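Local coordinates for protein beta-glucoside phosphorylase BglX (Unidentified, PDB 5VQE) that probably cleaves beta-glucosides by phosphorolysis, passing the glucosyl unit to phosphate, as a member of glycoside hydrolase family 3, at residues N161-G166 with T191-P196; D198-R203 with D221-I226; F500-P505 with M522-I527. All blocks are in the same frame, centred on the assembly; numbering follows the deposited sequence.

Contact 1: N161-G166 with T191-P196; sequences NVRTYG and TIKHFP. With G2F (2-deoxy-2-fluoro-alpha-D-glucopyranose), chain B.
R163, K193 and H194 meet around a single sugar hydroxyl: O3 of G2F is hydrogen-bonded to a nitrogen of all three. The peptide bond between K193 and H194 is cis, as is that before P196, and the strand turns a corner at H194. This is the sugar-binding pocket of the family 3 TIM-barrel domain, with R163 on a short 3-10 turn and the Lys-His pair where strand 191-195 turns its corner. NE2 of H194 approaches O3 most closely (2.8 Å, nearly straight at 168°). From K193, extended beyond CG, NZ bonds to both O3 and O4, 3.0 Å each. R163 bends at chi3 (77°) and offers NH2 to O3 at 3.2 Å, the oxygen lying in the guanidinium plane; that plane is 60° from the imidazole ring. E94 and E146 form salt bridges with R163 NE and K193 NZ. K193 NZ is also hydrogen-bonded to Y145 O. D150 hydrogen-bonds H194 ND1, which probably fixes the imidazole's rotation. CG of K193 lies over one face of the H194 ring. A water accepts from R163 NH2 at 3.1 Å and from K193 NZ at 2.9 Å.

Contact 2: D198-R203 with D221-I226; sequences DGVDYR and DTYGRI
Y223 reaches out from its helix with its phenol hydroxyl directed at the backbone of D198: OH donates to D198 O across 2.6 Å. The donor stands 49° above the carbonyl plane, while the oxygen itself lies at the edge of the ring. CG of Y223 sits anti to the carbonyl carbon (chi1 -72°), which sends the ring off the helix toward the loop. V200 brings its CG2 branch obliquely to the ring, 3.6 Å from Y223 CE2 and 3.5 Å from Y223 OH; with CG1 anti to the backbone N (chi1 178°), CG2 stands anti to the carbonyl carbon and is turned to the phenol. Between these two, G199 passes with its CA 3.7 Å from Y223 OH; a CB there would come tight against that hydroxyl, and the backbone angles would also jam it against D198 O, reason enough for glycine. A phenylalanine in place of Y223 would probably leave the D198 carbonyl without its phenol donor and the loop less firmly fixed to the helix. Within the loop R203 grips D201 side-on, NE to OD1 and NH2 to OD2 (2.9 Å), and Y202 N shares OD1. Segment 198-203 follows barrel strand 191-195 and D201 OD2 reaches V211 on strand 210-211; Y223 belongs to helix 216-232, where its ring meets that of W219, and I226 packs on helix 169-184.

Contact 3: F500-P505 with M522-I527; sequences FVCDVP and MVKTYI
V501 and V523 bring their backbones to within 6.6 Å, CA to CA, where the tight turn of 500-504 faces the chain entering strand 525-528. F500 O accepts from both D503 N (2.9 Å) and V504 N (2.8 Å), and the angles of V501 and C502 fit a type I turn that presents the V501 side chain to the other segment. Both methyls of V501 face CG of M522, V501 CG1 lying 3.8 Å and V501 CG2 3.9 Å from it; V501 CG2 also rests 3.8 Å from the M522 carbonyl oxygen. M522 meets the valine at about a right angle with its CB and CG alone, because the bend at chi2 (-72°) leads the sulfur away, and a further bend at chi3 turns the CE methyl. These loops feed two neighbouring parallel strands, 506-510 and 525-528, of the six-stranded mixed sheet, in a domain that probably corresponds to the C-terminal alpha/beta domain of family 3 enzymes. F500 faces the opposite way, onto I460 and L463 of helix 460-466. K524 runs toward the V501 carbonyl, its CE 4.1 Å from V501 O. A final bend at chi4 (-51°) leaves K524 NZ 4.4 Å from C502 SG, a loose approach at the surface.

Overall arrangement
Followed from the N terminus, the three contacts come in series, with none nested and none crossing. Contact 1 closes a 24-residue excursion containing helix 169-184 and joins the loop after strand 143-144 to strand 191-195. Contact 2 opens two residues later, tying the loop that follows strand 191-195 to helix 216-232, with strand 210-211 in the interval. Their centres lie 9 Å apart and they touch, P196 O packing 3.9 Å from Y223 CD1, so helix 216-232 packs against the end of the segment that carries K193 and H194. Contact 3 belongs to the separate mixed sheet, its centre 33 Å from that of contact 1 and 35 Å from that of contact 2; it spans strand 506-510 and joins loops preceding two adjacent strands.

Contact 1: N161-G166 with T191-P196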
ATOM      1  N   ASN A 161      -2.561   8.104  -4.422  1.00 13.04           N
ATOM      2  CA  ASN A 161      -2.046   8.014  -5.800  1.00 13.43           C
ATOM      3  C   ASN A 161      -2.191   6.570  -6.278  1.00 14.36           C
ATOM      4  O   ASN A 161      -3.273   5.979  -6.113  1.00 14.95           O
ATOM      5  CB  ASN A 161      -0.624   8.563  -5.801  1.00 13.65           C
ATOM      6  CG  ASN A 161      -0.159   8.972  -7.180  1.00 20.46           C
ATOM      7  OD1 ASN A 161       0.587   8.243  -7.850  1.00 16.68           O
ATOM      8  ND2 ASN A 161      -0.599  10.147  -7.618  1.00 15.53           N
ATOM      9  N   VAL A 162      -1.148   5.953  -6.837  1.00 14.46           N
ATOM     10  CA  VAL A 162      -1.289   4.625  -7.421  1.00 14.84           C
ATOM     11  C   VAL A 162      -1.516   3.534  -6.389  1.00 12.93           C
ATOM     12  O   VAL A 162      -1.791   2.399  -6.775  1.00 13.32           O
ATOM     13  CB  VAL A 162      -0.057   4.243  -8.271  1.00 13.45           C
ATOM     14  CG1 VAL A 162       0.073   5.174  -9.462  1.00 18.48           C
ATOM     15  CG2 VAL A 162       1.216   4.233  -7.442  1.00 15.25           C
ATOM     16  N   ARG A 163      -1.400   3.831  -5.092  1.00 12.33           N
ATOM     17  CA  ARG A 163      -1.716   2.831  -4.078  1.00 11.33           C
ATOM     18  C   ARG A 163      -3.213   2.592  -3.952  1.00 11.93           C
ATOM     19  O   ARG A 163      -3.618   1.621  -3.298  1.00 11.36           O
ATOM     20  CB  ARG A 163      -1.145   3.246  -2.720  1.00 12.35           C
ATOM     21  CG  ARG A 163       0.383   3.321  -2.674  1.00 15.45           C
ATOM     22  CD  ARG A 163       0.851   3.875  -1.339  1.00 14.12           C
ATOM     23  NE  ARG A 163       0.785   2.893  -0.263  1.00 16.34           N
ATOM     24  CZ  ARG A 163       0.707   3.202   1.028  1.00 18.30           C
ATOM     25  NH1 ARG A 163       0.670   4.475   1.414  1.00 17.19           N
ATOM     26  NH2 ARG A 163       0.651   2.239   1.936  1.00 16.76           N
ATOM     27  N   THR A 164      -4.035   3.449  -4.548  1.00 10.08           N
ATOM     28  CA  THR A 164      -5.482   3.329  -4.508  1.00 11.16           C
ATOM     29  C   THR A 164      -6.002   2.717  -5.803  1.00 12.64           C
ATOM     30  O   THR A 164      -5.295   2.611  -6.808  1.00 12.28           O
ATOM     31  CB  THR A 164      -6.155   4.694  -4.301  1.00 12.58           C
ATOM     32  OG1 THR A 164      -6.129   5.434  -5.529  1.00 14.40           O
ATOM     33  CG2 THR A 164      -5.476   5.505  -3.209  1.00 12.63           C
ATOM     34  N   TYR A 165      -7.273   2.326  -5.765  1.00 11.35           N
ATOM     35  CA  TYR A 165      -8.017   1.939  -6.950  1.00 10.39           C
ATOM     36  C   TYR A 165      -8.664   3.140  -7.633  1.00 16.21           C
ATOM     37  O   TYR A 165      -9.643   2.982  -8.373  1.00 13.51           O
ATOM     38  CB  TYR A 165      -9.078   0.889  -6.593  1.00 10.58           C
ATOM     39  CG  TYR A 165      -8.486  -0.397  -6.075  1.00 13.27           C
ATOM     40  CD1 TYR A 165      -7.677  -1.186  -6.882  1.00 11.67           C
ATOM     41  CD2 TYR A 165      -8.723  -0.822  -4.775  1.00 13.28           C
ATOM     42  CE1 TYR A 165      -7.119  -2.358  -6.410  1.00 12.91           C
ATOM     43  CE2 TYR A 165      -8.169  -2.000  -4.297  1.00 14.94           C
ATOM     44  CZ  TYR A 165      -7.367  -2.756  -5.118  1.00 14.78           C
ATOM     45  OH  TYR A 165      -6.811  -3.917  -4.643  1.00 16.74           O
ATOM     46  N   GLY A 166      -8.128   4.333  -7.407  1.00 13.63           N
ATOM     47  CA  GLY A 166      -8.593   5.517  -8.096  1.00 15.33           C
ATOM     48  C   GLY A 166      -9.540   6.351  -7.264  1.00 16.27           C
ATOM     49  O   GLY A 166      -9.494   6.318  -6.032  1.00 13.73           O
ATOM     50  N   THR A 191      -6.749  -6.386   5.657  1.00  9.55           N
ATOM     51  CA  THR A 191      -6.763  -5.163   6.460  1.00  9.39           C
ATOM     52  C   THR A 191      -7.242  -4.026   5.578  1.00 11.15           C
ATOM     53  O   THR A 191      -6.521  -3.623   4.662  1.00 13.47           O
ATOM     54  CB  THR A 191      -5.365  -4.832   6.983  1.00 10.59           C
ATOM     55  OG1 THR A 191      -4.767  -6.003   7.541  1.00 10.69           O
ATOM     56  CG2 THR A 191      -5.411  -3.711   8.045  1.00 11.51           C
ATOM     57  N   ILE A 192      -8.419  -3.479   5.852  1.00 11.07           N
ATOM     58  CA  ILE A 192      -8.830  -2.272   5.142  1.00 11.05           C
ATOM     59  C   ILE A 192      -8.197  -1.057   5.809  1.00  8.69           C
ATOM     60  O   ILE A 192      -8.220  -0.922   7.040  1.00 10.37           O
ATOM     61  CB  ILE A 192     -10.363  -2.159   5.074  1.00  9.71           C
ATOM     62  CG1 ILE A 192     -11.018  -2.310   6.457  1.00 10.79           C
ATOM     63  CG2 ILE A 192     -10.908  -3.178   4.072  1.00 10.67           C
ATOM     64  CD1 ILE A 192     -12.552  -2.134   6.426  1.00 14.26           C
ATOM     65  N   LYS A 193      -7.610  -0.179   4.990  1.00 10.45           N
ATOM     66  CA  LYS A 193      -6.869   0.995   5.443  1.00 11.36           C
ATOM     67  C   LYS A 193      -7.038   2.085   4.392  1.00 10.88           C
ATOM     68  O   LYS A 193      -7.394   1.794   3.248  1.00  8.74           O
ATOM     69  CB  LYS A 193      -5.385   0.656   5.676  1.00 10.66           C
ATOM     70  CG  LYS A 193      -4.590   0.293   4.417  1.00  9.67           C
ATOM     71  CD  LYS A 193      -3.178  -0.180   4.774  1.00 11.20           C
ATOM     72  CE  LYS A 193      -2.281  -0.283   3.553  1.00 10.73           C
ATOM     73  NZ  LYS A 193      -0.951  -0.910   3.842  1.00 11.96           N
ATOM     74  N   HIS A 194      -6.796   3.351   4.753  1.00 10.46           N
ATOM     75  CA  HIS A 194      -6.360   3.848   6.060  1.00 13.54           C
ATOM     76  C   HIS A 194      -7.501   4.636   6.725  1.00 11.88           C
ATOM     77  O   HIS A 194      -7.860   5.712   6.263  1.00 10.14           O
ATOM     78  CB  HIS A 194      -5.146   4.769   5.903  1.00  9.30           C
ATOM     79  CG  HIS A 194      -3.983   4.142   5.193  1.00 12.21           C
ATOM     80  ND1 HIS A 194      -3.841   4.176   3.821  1.00 11.79           N
ATOM     81  CD2 HIS A 194      -2.896   3.486   5.666  1.00 12.52           C
ATOM     82  CE1 HIS A 194      -2.722   3.558   3.478  1.00 11.79           C
ATOM     83  NE2 HIS A 194      -2.126   3.134   4.578  1.00 12.05           N
ATOM     84  N   PHE A 195      -8.066   4.109   7.782  1.00  9.46           N
ATOM     85  CA  PHE A 195      -9.249   4.715   8.378  1.00 10.83           C
ATOM     86  C   PHE A 195      -8.847   5.931   9.213  1.00 12.08           C
ATOM     87  O   PHE A 195      -7.860   5.875   9.953  1.00 10.93           O
ATOM     88  CB  PHE A 195      -9.966   3.680   9.236  1.00  9.42           C
ATOM     89  CG  PHE A 195     -11.102   4.230  10.059  1.00 11.37           C
ATOM     90  CD1 PHE A 195     -10.898   4.608  11.371  1.00 11.00           C
ATOM     91  CD2 PHE A 195     -12.387   4.313   9.532  1.00 11.44           C
ATOM     92  CE1 PHE A 195     -11.938   5.100  12.135  1.00 13.17           C
ATOM     93  CE2 PHE A 195     -13.430   4.809  10.297  1.00 12.09           C
ATOM     94  CZ  PHE A 195     -13.199   5.203  11.594  1.00 10.21           C
ATOM     95  N   PRO A 196      -9.608   7.040   9.156  1.00  8.59           N
ATOM     96  CA  PRO A 196     -10.910   7.299   8.536  1.00  9.29           C
ATOM     97  C   PRO A 196     -10.893   7.708   7.066  1.00 13.64           C
ATOM     98  O   PRO A 196     -11.949   8.078   6.548  1.00 13.76           O
ATOM     99  CB  PRO A 196     -11.457   8.446   9.393  1.00 11.95           C
ATOM    100  CG  PRO A 196     -10.264   9.225   9.720  1.00 11.46           C
ATOM    101  CD  PRO A 196      -9.209   8.166  10.014  1.00 12.77           C
TER
HETATM  102  C1  G2F B 601       1.532   2.751   8.287  1.00 13.43           C
HETATM  103  C2  G2F B 601       1.090   2.895   6.794  1.00 16.96           C
HETATM  104  C3  G2F B 601       0.347   1.589   6.386  1.00 11.41           C
HETATM  105  C4  G2F B 601       1.283   0.374   6.670  1.00 13.57           C
HETATM  106  C5  G2F B 601       1.661   0.394   8.190  1.00 12.95           C
HETATM  107  C6  G2F B 601       2.672  -0.772   8.532  1.00 13.96           C
HETATM  108  O3  G2F B 601       0.162   1.623   4.995  1.00 11.73           O
HETATM  109  O4  G2F B 601       0.534  -0.791   6.452  1.00  9.24           O
HETATM  110  O5  G2F B 601       2.336   1.610   8.466  1.00 12.31           O
HETATM  111  O6  G2F B 601       3.748  -0.700   7.640  1.00 14.50           O
HETATM  112  F2  G2F B 601       0.244   3.940   6.661  1.00 13.36           F
HETATM  113  O   HOH W   1       0.834  -0.795   1.500  1.00 13.22           O

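Contact 2: D198-R203 with D221-I226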
ATOM      1  N   ASP A 198      -7.644   8.334   3.804  1.00 10.19           N
ATOM      2  CA  ASP A 198      -6.747   9.262   3.145  1.00 12.00           C
ATOM      3  C   ASP A 198      -7.306   9.649   1.775  1.00 13.62           C
ATOM      4  O   ASP A 198      -8.228   9.018   1.240  1.00 14.16           O
ATOM      5  CB  ASP A 198      -5.348   8.667   3.007  1.00 13.96           C
ATOM      6  CG  ASP A 198      -4.261   9.720   3.143  1.00 17.58           C
ATOM      7  OD1 ASP A 198      -4.551  10.908   2.869  1.00 12.83           O
ATOM      8  OD2 ASP A 198      -3.131   9.372   3.551  1.00 16.29           O
ATOM      9  N   GLY A 199      -6.743  10.717   1.213  1.00 11.48           N
ATOM     10  CA  GLY A 199      -7.056  11.146  -0.134  1.00 14.15           C
ATOM     11  C   GLY A 199      -7.790  12.468  -0.246  1.00 14.71           C
ATOM     12  O   GLY A 199      -7.958  12.957  -1.369  1.00 14.39           O
ATOM     13  N   VAL A 200      -8.249  13.054   0.861  1.00 14.29           N
ATOM     14  CA  VAL A 200      -8.874  14.378   0.830  1.00 16.71           C
ATOM     15  C   VAL A 200      -7.826  15.473   0.966  1.00 16.47           C
ATOM     16  O   VAL A 200      -7.764  16.399   0.155  1.00 18.43           O
ATOM     17  CB  VAL A 200      -9.944  14.477   1.943  1.00 15.05           C
ATOM     18  CG1 VAL A 200     -10.575  15.853   1.974  1.00 16.33           C
ATOM     19  CG2 VAL A 200     -11.023  13.418   1.740  1.00 16.64           C
ATOM     20  N   ASP A 201      -6.997  15.366   1.998  1.00 14.26           N
ATOM     21  CA  ASP A 201      -5.846  16.226   2.200  1.00 17.25           C
ATOM     22  C   ASP A 201      -4.826  16.000   1.080  1.00 17.98           C
ATOM     23  O   ASP A 201      -4.932  15.057   0.288  1.00 19.08           O
ATOM     24  CB  ASP A 201      -5.230  15.929   3.569  1.00 16.61           C
ATOM     25  CG  ASP A 201      -4.514  17.122   4.180  1.00 23.33           C
ATOM     26  OD1 ASP A 201      -4.130  18.057   3.435  1.00 19.88           O
ATOM     27  OD2 ASP A 201      -4.323  17.105   5.423  1.00 19.50           O
ATOM     28  N   TYR A 202      -3.822  16.880   1.019  1.00 19.21           N
ATOM     29  CA  TYR A 202      -2.696  16.733   0.097  1.00 18.93           C
ATOM     30  C   TYR A 202      -1.391  16.447   0.830  1.00 19.99           C
ATOM     31  O   TYR A 202      -0.309  16.565   0.243  1.00 21.89           O
ATOM     32  CB  TYR A 202      -2.537  17.979  -0.782  1.00 21.34           C
ATOM     33  CG  TYR A 202      -2.365  19.280  -0.031  1.00 23.58           C
ATOM     34  CD1 TYR A 202      -3.453  19.910   0.556  1.00 25.99           C
ATOM     35  CD2 TYR A 202      -1.117  19.892   0.079  1.00 26.86           C
ATOM     36  CE1 TYR A 202      -3.310  21.104   1.243  1.00 24.75           C
ATOM     37  CE2 TYR A 202      -0.963  21.090   0.766  1.00 31.53           C
ATOM     38  CZ  TYR A 202      -2.069  21.691   1.343  1.00 30.60           C
ATOM     39  OH  TYR A 202      -1.943  22.881   2.028  1.00 27.99           O
ATOM     40  N   ARG A 203      -1.470  16.062   2.098  1.00 22.24           N
ATOM     41  CA  ARG A 203      -0.293  15.914   2.931  1.00 24.15           C
ATOM     42  C   ARG A 203      -0.202  14.492   3.478  1.00 24.41           C
ATOM     43  O   ARG A 203      -1.183  13.741   3.498  1.00 23.02           O
ATOM     44  CB  ARG A 203      -0.316  16.971   4.047  1.00 23.02           C
ATOM     45  CG  ARG A 203      -0.260  18.395   3.473  1.00 24.37           C
ATOM     46  CD  ARG A 203      -0.608  19.473   4.490  1.00 20.92           C
ATOM     47  NE  ARG A 203      -1.945  19.295   5.049  1.00 23.79           N
ATOM     48  CZ  ARG A 203      -2.409  19.953   6.110  1.00 27.02           C
ATOM     49  NH1 ARG A 203      -1.640  20.838   6.737  1.00 29.88           N
ATOM     50  NH2 ARG A 203      -3.631  19.714   6.562  1.00 18.70           N
ATOM     51  N   ASP A 221     -21.189   9.668   2.954  1.00 16.48           N
ATOM     52  CA  ASP A 221     -21.631   9.252   1.624  1.00 15.81           C
ATOM     53  C   ASP A 221     -20.512   8.682   0.762  1.00 18.26           C
ATOM     54  O   ASP A 221     -20.807   8.068  -0.268  1.00 15.42           O
ATOM     55  CB  ASP A 221     -22.258  10.429   0.863  1.00 20.85           C
ATOM     56  CG  ASP A 221     -23.465  11.025   1.569  1.00 22.60           C
ATOM     57  OD1 ASP A 221     -24.165  10.307   2.314  1.00 22.90           O
ATOM     58  OD2 ASP A 221     -23.719  12.229   1.360  1.00 30.70           O
ATOM     59  N   THR A 222     -19.249   8.884   1.134  1.00 17.48           N
ATOM     60  CA  THR A 222     -18.131   8.395   0.337  1.00 14.78           C
ATOM     61  C   THR A 222     -17.306   7.389   1.140  1.00 15.93           C
ATOM     62  O   THR A 222     -17.467   6.173   0.966  1.00 12.95           O
ATOM     63  CB  THR A 222     -17.286   9.576  -0.154  1.00 14.96           C
ATOM     64  OG1 THR A 222     -16.801  10.341   0.959  1.00 13.98           O
ATOM     65  CG2 THR A 222     -18.130  10.490  -1.041  1.00 15.94           C
ATOM     66  N   TYR A 223     -16.433   7.865   2.031  1.00 14.33           N
ATOM     67  CA  TYR A 223     -15.630   6.940   2.834  1.00 14.39           C
ATOM     68  C   TYR A 223     -16.509   6.005   3.657  1.00 11.32           C
ATOM     69  O   TYR A 223     -16.268   4.792   3.706  1.00 13.74           O
ATOM     70  CB  TYR A 223     -14.674   7.721   3.740  1.00 12.91           C
ATOM     71  CG  TYR A 223     -13.555   8.357   2.963  1.00 13.15           C
ATOM     72  CD1 TYR A 223     -12.379   7.662   2.703  1.00 16.11           C
ATOM     73  CD2 TYR A 223     -13.684   9.639   2.446  1.00 15.90           C
ATOM     74  CE1 TYR A 223     -11.356   8.243   1.969  1.00 13.20           C
ATOM     75  CE2 TYR A 223     -12.663  10.218   1.713  1.00 13.18           C
ATOM     76  CZ  TYR A 223     -11.507   9.512   1.479  1.00 13.10           C
ATOM     77  OH  TYR A 223     -10.494  10.090   0.746  1.00 14.45           O
ATOM     78  N   GLY A 224     -17.531   6.545   4.320  1.00 12.22           N
ATOM     79  CA  GLY A 224     -18.393   5.701   5.130  1.00 12.44           C
ATOM     80  C   GLY A 224     -19.071   4.612   4.319  1.00 12.61           C
ATOM     81  O   GLY A 224     -19.192   3.471   4.770  1.00 15.17           O
ATOM     82  N   ARG A 225     -19.504   4.944   3.102  1.00 12.16           N
ATOM     83  CA  ARG A 225     -20.110   3.944   2.231  1.00 13.49           C
ATOM     84  C   ARG A 225     -19.138   2.816   1.918  1.00 12.45           C
ATOM     85  O   ARG A 225     -19.523   1.642   1.905  1.00 10.73           O
ATOM     86  CB  ARG A 225     -20.581   4.606   0.941  1.00 16.56           C
ATOM     87  CG  ARG A 225     -21.279   3.673  -0.030  1.00 20.30           C
ATOM     88  CD  ARG A 225     -21.724   4.438  -1.267  1.00 20.98           C
ATOM     89  NE  ARG A 225     -22.222   3.558  -2.320  1.00 22.41           N
ATOM     90  CZ  ARG A 225     -23.470   3.097  -2.387  1.00 26.11           C
ATOM     91  NH1 ARG A 225     -24.358   3.422  -1.458  1.00 24.83           N
ATOM     92  NH2 ARG A 225     -23.831   2.302  -3.381  1.00 29.60           N
ATOM     93  N   ILE A 226     -17.874   3.151   1.658  1.00 13.43           N
ATOM     94  CA  ILE A 226     -16.873   2.135   1.332  1.00 11.91           C
ATOM     95  C   ILE A 226     -16.575   1.268   2.549  1.00 10.86           C
ATOM     96  O   ILE A 226     -16.583   0.032   2.471  1.00 11.70           O
ATOM     97  CB  ILE A 226     -15.594   2.802   0.793  1.00 11.04           C
ATOM     98  CG1 ILE A 226     -15.903   3.591  -0.480  1.00 11.52           C
ATOM     99  CG2 ILE A 226     -14.518   1.757   0.525  1.00 10.81           C
ATOM    100  CD1 ILE A 226     -14.746   4.423  -0.962  1.00 16.93           C
TER

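Contact 3: F500-P505 with M522-I527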
ATOM      1  N   PHE A 500      10.548  21.699 -26.124  1.00 19.90           N
ATOM      2  CA  PHE A 500      10.601  21.896 -27.568  1.00 17.95           C
ATOM      3  C   PHE A 500       9.513  21.093 -28.276  1.00 20.36           C
ATOM      4  O   PHE A 500       9.709  20.613 -29.397  1.00 17.36           O
ATOM      5  CB  PHE A 500      11.980  21.520 -28.112  1.00 16.81           C
ATOM      6  CG  PHE A 500      13.115  22.291 -27.485  1.00 17.28           C
ATOM      7  CD1 PHE A 500      13.226  23.660 -27.668  1.00 16.27           C
ATOM      8  CD2 PHE A 500      14.083  21.645 -26.736  1.00 16.73           C
ATOM      9  CE1 PHE A 500      14.271  24.372 -27.097  1.00 19.40           C
ATOM     10  CE2 PHE A 500      15.122  22.345 -26.170  1.00 19.17           C
ATOM     11  CZ  PHE A 500      15.216  23.715 -26.349  1.00 19.06           C
ATOM     12  N   VAL A 501       8.334  20.973 -27.658  1.00 18.52           N
ATOM     13  CA  VAL A 501       7.285  20.104 -28.202  1.00 16.27           C
ATOM     14  C   VAL A 501       6.758  20.580 -29.555  1.00 19.66           C
ATOM     15  O   VAL A 501       6.173  19.783 -30.294  1.00 20.34           O
ATOM     16  CB  VAL A 501       6.114  19.958 -27.206  1.00 16.79           C
ATOM     17  CG1 VAL A 501       6.586  19.249 -25.930  1.00 18.69           C
ATOM     18  CG2 VAL A 501       5.478  21.320 -26.886  1.00 19.33           C
ATOM     19  N   CYS A 502       6.939  21.854 -29.906  1.00 16.19           N
ATOM     20  CA  CYS A 502       6.524  22.352 -31.210  1.00 16.95           C
ATOM     21  C   CYS A 502       7.631  22.264 -32.250  1.00 18.27           C
ATOM     22  O   CYS A 502       7.372  22.515 -33.432  1.00 20.42           O
ATOM     23  CB  CYS A 502       6.057  23.802 -31.096  1.00 20.24           C
ATOM     24  SG  CYS A 502       4.640  24.006 -30.024  1.00 26.85           S
ATOM     25  N   ASP A 503       8.846  21.921 -31.830  1.00 18.75           N
ATOM     26  CA  ASP A 503       9.995  21.768 -32.713  1.00 21.67           C
ATOM     27  C   ASP A 503      10.386  20.316 -32.936  1.00 20.67           C
ATOM     28  O   ASP A 503      10.891  19.984 -34.010  1.00 20.59           O
ATOM     29  CB  ASP A 503      11.203  22.522 -32.136  1.00 17.34           C
ATOM     30  CG  ASP A 503      11.011  24.032 -32.143  1.00 20.67           C
ATOM     31  OD1 ASP A 503      11.036  24.630 -33.240  1.00 20.52           O
ATOM     32  OD2 ASP A 503      10.818  24.620 -31.054  1.00 20.77           O
ATOM     33  N   VAL A 504      10.174  19.455 -31.946  1.00 18.62           N
ATOM     34  CA  VAL A 504      10.483  18.034 -32.057  1.00 14.00           C
ATOM     35  C   VAL A 504       9.331  17.236 -31.453  1.00 17.79           C
ATOM     36  O   VAL A 504       8.926  17.508 -30.312  1.00 16.28           O
ATOM     37  CB  VAL A 504      11.808  17.702 -31.358  1.00 16.93           C
ATOM     38  CG1 VAL A 504      12.130  16.218 -31.487  1.00 20.83           C
ATOM     39  CG2 VAL A 504      12.947  18.547 -31.929  1.00 19.12           C
ATOM     40  N   PRO A 505       8.771  16.259 -32.163  1.00 19.40           N
ATOM     41  CA  PRO A 505       7.706  15.438 -31.569  1.00 16.42           C
ATOM     42  C   PRO A 505       8.139  14.860 -30.230  1.00 14.23           C
ATOM     43  O   PRO A 505       9.254  14.354 -30.082  1.00 14.56           O
ATOM     44  CB  PRO A 505       7.482  14.345 -32.617  1.00 19.74           C
ATOM     45  CG  PRO A 505       7.899  14.972 -33.908  1.00 19.25           C
ATOM     46  CD  PRO A 505       9.062  15.854 -33.553  1.00 19.05           C
ATOM     47  N   MET A 522       2.045  20.844 -21.845  1.00 21.64           N
ATOM     48  CA  MET A 522       2.340  21.099 -23.252  1.00 21.11           C
ATOM     49  C   MET A 522       2.431  19.823 -24.081  1.00 18.99           C
ATOM     50  O   MET A 522       2.384  19.894 -25.315  1.00 16.54           O
ATOM     51  CB  MET A 522       3.653  21.881 -23.367  1.00 21.31           C
ATOM     52  CG  MET A 522       4.933  21.079 -23.047  1.00 19.91           C
ATOM     53  SD  MET A 522       5.172  20.674 -21.303  1.00 21.32           S
ATOM     54  CE  MET A 522       5.734  22.240 -20.643  1.00 17.20           C
ATOM     55  N   VAL A 523       2.578  18.667 -23.434  1.00 20.05           N
ATOM     56  CA  VAL A 523       2.780  17.409 -24.143  1.00 18.26           C
ATOM     57  C   VAL A 523       1.502  17.034 -24.876  1.00 15.86           C
ATOM     58  O   VAL A 523       0.395  17.144 -24.330  1.00 17.51           O
ATOM     59  CB  VAL A 523       3.216  16.317 -23.149  1.00 18.25           C
ATOM     60  CG1 VAL A 523       3.005  14.929 -23.709  1.00 23.12           C
ATOM     61  CG2 VAL A 523       4.696  16.503 -22.774  1.00 15.03           C
ATOM     62  N   LYS A 524       1.653  16.581 -26.122  1.00 16.62           N
ATOM     63  CA  LYS A 524       0.517  16.291 -26.988  1.00 18.06           C
ATOM     64  C   LYS A 524       0.135  14.816 -27.006  1.00 18.23           C
ATOM     65  O   LYS A 524      -0.998  14.494 -27.384  1.00 22.60           O
ATOM     66  CB  LYS A 524       0.817  16.738 -28.430  1.00 20.93           C
ATOM     67  CG  LYS A 524       1.219  18.207 -28.585  1.00 23.77           C
ATOM     68  CD  LYS A 524       1.318  18.587 -30.067  1.00 29.95           C
ATOM     69  CE  LYS A 524       2.043  19.914 -30.302  1.00 37.75           C
ATOM     70  NZ  LYS A 524       1.513  21.028 -29.466  1.00 43.17           N
ATOM     71  N   THR A 525       1.047  13.923 -26.631  1.00 16.18           N
ATOM     72  CA  THR A 525       0.755  12.496 -26.515  1.00 20.35           C
ATOM     73  C   THR A 525       1.224  12.025 -25.144  1.00 16.75           C
ATOM     74  O   THR A 525       2.402  12.175 -24.802  1.00 14.37           O
ATOM     75  CB  THR A 525       1.432  11.693 -27.632  1.00 18.04           C
ATOM     76  OG1 THR A 525       1.125  12.289 -28.897  1.00 20.24           O
ATOM     77  CG2 THR A 525       0.926  10.256 -27.638  1.00 21.62           C
ATOM     78  N   TYR A 526       0.301  11.470 -24.361  1.00 17.48           N
ATOM     79  CA  TYR A 526       0.548  11.141 -22.961  1.00 15.29           C
ATOM     80  C   TYR A 526      -0.118   9.814 -22.644  1.00 13.87           C
ATOM     81  O   TYR A 526      -1.288   9.614 -22.979  1.00 16.49           O
ATOM     82  CB  TYR A 526       0.007  12.239 -22.035  1.00 15.26           C
ATOM     83  CG  TYR A 526       0.237  11.968 -20.562  1.00 14.06           C
ATOM     84  CD1 TYR A 526       1.366  12.444 -19.918  1.00 16.17           C
ATOM     85  CD2 TYR A 526      -0.670  11.220 -19.821  1.00 16.68           C
ATOM     86  CE1 TYR A 526       1.587  12.190 -18.571  1.00 16.59           C
ATOM     87  CE2 TYR A 526      -0.461  10.965 -18.475  1.00 15.32           C
ATOM     88  CZ  TYR A 526       0.671  11.449 -17.856  1.00 16.79           C
ATOM     89  OH  TYR A 526       0.898  11.194 -16.514  1.00 16.98           O
ATOM     90  N   ILE A 527       0.633   8.909 -22.015  1.00 16.78           N
ATOM     91  CA  ILE A 527       0.160   7.567 -21.688  1.00 14.18           C
ATOM     92  C   ILE A 527       0.457   7.292 -20.218  1.00 13.65           C
ATOM     93  O   ILE A 527       1.570   7.545 -19.744  1.00 13.02           O
ATOM     94  CB  ILE A 527       0.815   6.492 -22.580  1.00 15.02           C
ATOM     95  CG1 ILE A 527       0.432   6.708 -24.048  1.00 19.34           C
ATOM     96  CG2 ILE A 527       0.373   5.086 -22.158  1.00 17.77           C
ATOM     97  CD1 ILE A 527       1.365   6.041 -25.033  1.00 18.06           C
TER